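Local atomic coordinates of multifunctional non-homologous end joining DNA repair protein LigD (Mycobacterium tuberculosis, PDB entry 2IRU), a protein that probably works with Ku to repair DNA double-strand breaks by end joining, this chain being its N-terminal primase-like polymerase domain, which fills gaps. Residues 151-155 against 225-229; 156-160 against 260-264. All blocks are in the same frame, centred on the assembly; numbering follows the deposited sequence.

Contact 1: 151-155 against 225-229; sequences QLAEV and GKVFV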
loop_
_atom_site.group_PDB
_atom_site.type_symbol
_atom_site.label_atom_id
_atom_site.label_comp_id
_atom_site.label_asym_id
_atom_site.label_seq_id
_atom_site.Cartn_x
_atom_site.Cartn_y
_atom_site.Cartn_z
ATOM N N GLN A 151 18.167 -0.857 -13.942
ATOM C CA GLN A 151 17.216 -0.108 -14.786
ATOM C C GLN A 151 16.015 0.396 -13.973
ATOM O O GLN A 151 15.634 1.556 -14.096
ATOM C CB GLN A 151 16.749 -0.913 -16.021
ATOM C CG GLN A 151 15.765 -0.113 -16.924
ATOM C CD GLN A 151 15.175 -0.902 -18.109
ATOM O OE1 GLN A 151 15.726 -1.912 -18.541
ATOM N NE2 GLN A 151 14.042 -0.422 -18.637
ATOM N N LEU A 152 15.425 -0.485 -13.165
ATOM C CA LEU A 152 14.271 -0.141 -12.331
ATOM C C LEU A 152 14.637 0.970 -11.329
ATOM O O LEU A 152 13.868 1.914 -11.101
ATOM C CB LEU A 152 13.730 -1.395 -11.625
ATOM C CG LEU A 152 12.552 -1.289 -10.633
ATOM C CD1 LEU A 152 11.290 -0.843 -11.325
ATOM C CD2 LEU A 152 12.312 -2.623 -9.950
ATOM N N ALA A 153 15.845 0.865 -10.770
ATOM C CA ALA A 153 16.368 1.852 -9.826
ATOM C C ALA A 153 16.603 3.181 -10.502
ATOM O O ALA A 153 16.256 4.225 -9.943
ATOM C CB ALA A 153 17.682 1.345 -9.180
ATOM N N GLU A 154 17.224 3.142 -11.691
ATOM C CA GLU A 154 17.470 4.352 -12.458
ATOM C C GLU A 154 16.147 5.022 -12.782
ATOM O O GLU A 154 16.038 6.245 -12.669
ATOM C CB GLU A 154 18.242 4.072 -13.745
ATOM C CG GLU A 154 18.353 5.323 -14.626
ATOM C CD GLU A 154 19.126 5.105 -15.933
ATOM O OE1 GLU A 154 19.535 3.963 -16.231
ATOM O OE2 GLU A 154 19.311 6.111 -16.654
ATOM N N VAL A 155 15.147 4.225 -13.182
ATOM C CA VAL A 155 13.829 4.788 -13.482
ATOM C C VAL A 155 13.226 5.405 -12.202
ATOM O O VAL A 155 12.714 6.520 -12.244
ATOM C CB VAL A 155 12.873 3.774 -14.176
ATOM C CG1 VAL A 155 11.447 4.356 -14.334
ATOM C CG2 VAL A 155 13.454 3.360 -15.560
ATOM N N GLY A 225 11.188 -4.978 -21.854
ATOM C CA GLY A 225 12.427 -4.193 -21.777
ATOM C C GLY A 225 12.241 -2.820 -21.151
ATOM O O GLY A 225 13.197 -2.056 -21.039
ATOM N N LYS A 226 11.008 -2.513 -20.745
ATOM C CA LYS A 226 10.681 -1.205 -20.151
ATOM C C LYS A 226 10.059 -1.302 -18.774
ATOM O O LYS A 226 9.378 -2.285 -18.445
ATOM C CB LYS A 226 9.726 -0.407 -21.056
ATOM C CG LYS A 226 10.296 -0.208 -22.452
ATOM C CD LYS A 226 9.426 0.632 -23.359
ATOM C CE LYS A 226 10.099 0.603 -24.729
ATOM N NZ LYS A 226 9.302 1.130 -25.864
ATOM N N VAL A 227 10.289 -0.258 -17.978
ATOM C CA VAL A 227 9.527 -0.034 -16.747
ATOM C C VAL A 227 8.212 0.667 -17.084
ATOM O O VAL A 227 8.195 1.747 -17.684
ATOM C CB VAL A 227 10.315 0.794 -15.700
ATOM C CG1 VAL A 227 9.463 1.041 -14.414
ATOM C CG2 VAL A 227 11.620 0.103 -15.356
ATOM N N PHE A 228 7.107 0.056 -16.678
ATOM C CA PHE A 228 5.818 0.700 -16.813
ATOM C C PHE A 228 5.634 1.596 -15.582
ATOM O O PHE A 228 5.591 1.112 -14.454
ATOM C CB PHE A 228 4.712 -0.364 -16.869
ATOM C CG PHE A 228 3.323 0.197 -16.823
ATOM C CD1 PHE A 228 3.028 1.434 -17.395
ATOM C CD2 PHE A 228 2.304 -0.524 -16.197
ATOM C CE1 PHE A 228 1.706 1.966 -17.350
ATOM C CE2 PHE A 228 0.994 -0.010 -16.151
ATOM C CZ PHE A 228 0.705 1.233 -16.718
ATOM N N VAL A 229 5.607 2.902 -15.818
ATOM C CA VAL A 229 5.412 3.869 -14.742
ATOM C C VAL A 229 3.917 4.141 -14.640
ATOM O O VAL A 229 3.386 5.001 -15.333
ATOM C CB VAL A 229 6.202 5.163 -14.984
ATOM C CG1 VAL A 229 5.998 6.156 -13.868
ATOM C CG2 VAL A 229 7.669 4.833 -15.088
#

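Contact 2: 156-160 against 260-264; sequences ARAVR and WAELD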
loop_
_atom_site.group_PDB
_atom_site.type_symbol
_atom_site.label_atom_id
_atom_site.label_comp_id
_atom_site.label_asym_id
_atom_site.label_seq_id
_atom_site.Cartn_x
_atom_site.Cartn_y
_atom_site.Cartn_z
ATOM N N ALA A 156 13.319 4.711 -11.066
ATOM C CA ALA A 156 12.828 5.314 -9.806
ATOM C C ALA A 156 13.492 6.652 -9.465
ATOM O O ALA A 156 12.794 7.622 -9.085
ATOM C CB ALA A 156 12.943 4.327 -8.633
ATOM N N ARG A 157 14.820 6.693 -9.606
ATOM C CA ARG A 157 15.593 7.904 -9.311
ATOM C C ARG A 157 15.187 9.022 -10.266
ATOM O O ARG A 157 15.160 10.197 -9.892
ATOM C CB ARG A 157 17.104 7.626 -9.328
ATOM C CG ARG A 157 17.606 6.782 -8.142
ATOM C CD ARG A 157 19.136 6.696 -8.107
ATOM N NE ARG A 157 19.678 6.237 -9.381
ATOM C CZ ARG A 157 19.960 4.971 -9.678
ATOM N NH1 ARG A 157 19.763 4.008 -8.784
ATOM N NH2 ARG A 157 20.468 4.683 -10.880
ATOM N N ALA A 158 14.856 8.651 -11.504
ATOM C CA ALA A 158 14.372 9.620 -12.488
ATOM C C ALA A 158 13.004 10.206 -12.142
ATOM O O ALA A 158 12.769 11.418 -12.320
ATOM C CB ALA A 158 14.386 9.006 -13.882
ATOM N N VAL A 159 12.095 9.360 -11.646
ATOM C CA VAL A 159 10.823 9.847 -11.147
ATOM C C VAL A 159 11.076 10.806 -9.980
ATOM O O VAL A 159 10.540 11.922 -9.953
ATOM C CB VAL A 159 9.900 8.683 -10.681
ATOM C CG1 VAL A 159 8.603 9.253 -10.113
ATOM C CG2 VAL A 159 9.643 7.721 -11.840
ATOM N N ARG A 160 11.905 10.354 -9.032
ATOM C CA ARG A 160 12.292 11.157 -7.876
ATOM C C ARG A 160 12.823 12.530 -8.317
ATOM O O ARG A 160 12.496 13.542 -7.710
ATOM C CB ARG A 160 13.372 10.461 -7.047
ATOM C CG ARG A 160 13.785 11.251 -5.814
ATOM C CD ARG A 160 15.145 10.834 -5.292
ATOM N NE ARG A 160 16.182 10.945 -6.326
ATOM C CZ ARG A 160 17.380 10.379 -6.244
ATOM N NH1 ARG A 160 17.720 9.686 -5.167
ATOM N NH2 ARG A 160 18.244 10.508 -7.240
ATOM N N TRP A 260 16.899 5.179 -0.515
ATOM C CA TRP A 260 17.347 5.307 -1.904
ATOM C C TRP A 260 18.645 4.504 -2.129
ATOM O O TRP A 260 18.791 3.832 -3.152
ATOM C CB TRP A 260 17.457 6.783 -2.285
ATOM C CG TRP A 260 16.074 7.349 -2.558
ATOM C CD1 TRP A 260 15.315 8.128 -1.715
ATOM C CD2 TRP A 260 15.269 7.119 -3.723
ATOM N NE1 TRP A 260 14.094 8.420 -2.298
ATOM C CE2 TRP A 260 14.040 7.807 -3.529
ATOM C CE3 TRP A 260 15.474 6.417 -4.925
ATOM C CZ2 TRP A 260 13.023 7.823 -4.499
ATOM C CZ3 TRP A 260 14.447 6.417 -5.887
ATOM C CH2 TRP A 260 13.236 7.102 -5.656
ATOM N N ALA A 261 19.535 4.501 -1.139
ATOM C CA ALA A 261 20.797 3.763 -1.264
ATOM C C ALA A 261 20.559 2.263 -1.352
ATOM O O ALA A 261 21.274 1.555 -2.063
ATOM C CB ALA A 261 21.772 4.111 -0.123
ATOM N N GLU A 262 19.509 1.789 -0.682
ATOM C CA GLU A 262 19.139 0.390 -0.803
ATOM C C GLU A 262 18.796 -0.007 -2.242
ATOM O O GLU A 262 19.086 -1.119 -2.665
ATOM C CB GLU A 262 17.998 0.053 0.174
ATOM C CG GLU A 262 18.558 -0.274 1.570
ATOM C CD GLU A 262 17.533 -0.274 2.675
ATOM O OE1 GLU A 262 16.329 -0.037 2.395
ATOM O OE2 GLU A 262 17.948 -0.493 3.851
ATOM N N LEU A 263 18.165 0.900 -2.989
ATOM C CA LEU A 263 17.796 0.607 -4.374
ATOM C C LEU A 263 18.996 0.438 -5.288
ATOM O O LEU A 263 18.872 -0.193 -6.338
ATOM C CB LEU A 263 16.863 1.676 -4.946
ATOM C CG LEU A 263 15.454 1.754 -4.388
ATOM C CD1 LEU A 263 14.537 2.505 -5.359
ATOM C CD2 LEU A 263 14.876 0.373 -4.059
ATOM N N ASP A 264 20.149 0.979 -4.881
ATOM C CA ASP A 264 21.403 0.888 -5.649
ATOM C C ASP A 264 22.069 -0.486 -5.568
ATOM O O ASP A 264 23.106 -0.715 -6.206
ATOM C CB ASP A 264 22.428 1.936 -5.177
ATOM C CG ASP A 264 21.826 3.310 -4.970
ATOM O OD1 ASP A 264 20.646 3.397 -4.572
ATOM O OD2 ASP A 264 22.543 4.308 -5.162
#

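Contact 1: 151-155 against 225-229
Val227 has more of its surface covered here than any other residue, and it illustrates how one branched side chain at the start of a strand can serve a whole helical turn. The helix 151-155 and the strand 227-229 run in nearly the same direction, 28° apart with axes 9.7 Å from each other, and Val227 points its CA-to-CB bond at the helix. There CG2 of Val227 lies 3.7 Å from CG2 of Val155, while CG1 of Val227 meets CD1 of Leu152 at 4.1 Å. Two residues on, Val229 adds a smaller apolar touch, its CG2 3.9 Å from CG1 of Val155. Gln151, at the start of the helical segment, adds a polar contact beside these apolar ones: its extended side chain (t, t) carries NE2 to O of Gly225, a nearly straight hydrogen bond of 3.0 Å. Gly225 belongs to the loop leading into the strand. Leu141 of the central strand 129-143 touches Leu152, Val155 and Val227 alike, so these contacts are continuous with the sheet core. This is a helix laid on one face of a mixed beta sheet, in the primase-polymerase fold of the AEP clan; Leu141 itself probably contributes to the substrate site of the polymerase.

Contact 2: 156-160 against 260-264
Across this contact a regular helix, 156-160, faces a short, weakly bonded helical turn at about 260-263, and the two backbones stay well apart: the closest CA atoms are those of Arg157 and Trp260 at 8.0 Å, with Ala156 and Leu263 at 8.7 Å. Side chains must therefore bridge the gap, and the indole of Trp260 does most of it. The far end of its six-membered ring reaches the helix backbone, CH2 of Trp260 lying 3.5 Å from O of Ala156, while CZ3 of Trp260 sits 3.8 Å from CB of Ala156. The same methyl group meets CD1 of Leu263 at 4.1 Å. Arg160 folds over one face of the indole: its CD makes a CH-pi contact 3.9 Å from the centroid of the six-membered ring, and its CZ stands 4.8 Å from that centroid in a cation-pi interaction. Arg157 lays its CG 3.9 Å from CE3 of Trp260. The indole nitrogen is engaged elsewhere, NE1 of Trp260 donating a hydrogen bond to O of Thr170. With no hydrogen bond between the two segments, cohesion rests on dispersion and on charge over an aromatic face, which lets a partly exposed tryptophan combine apolar burial with a cationic cover.

Both contacts draw on helix 149-164, and they divide it by position along its length: 151-155 meets strand 227-230, whereas the next turn, 156-160, meets the short helix 260-263. Their centres are 11 Å apart, and they touch where CB of Ala153 lies 3.4 Å from O of Leu263. Each is partly buried, but contact 1 has the larger share of buried residues, with aliphatic packing against the sheet and a single hydrogen bond at its margin. Contact 2 has a buried side at Ala156 and Leu263 and a more open one, where Arg160 covers one face of the Trp260 indole. The general lesson is that one helix can change chemistry with its surroundings: branched aliphatics over a sheet, cation-pi toward the surface.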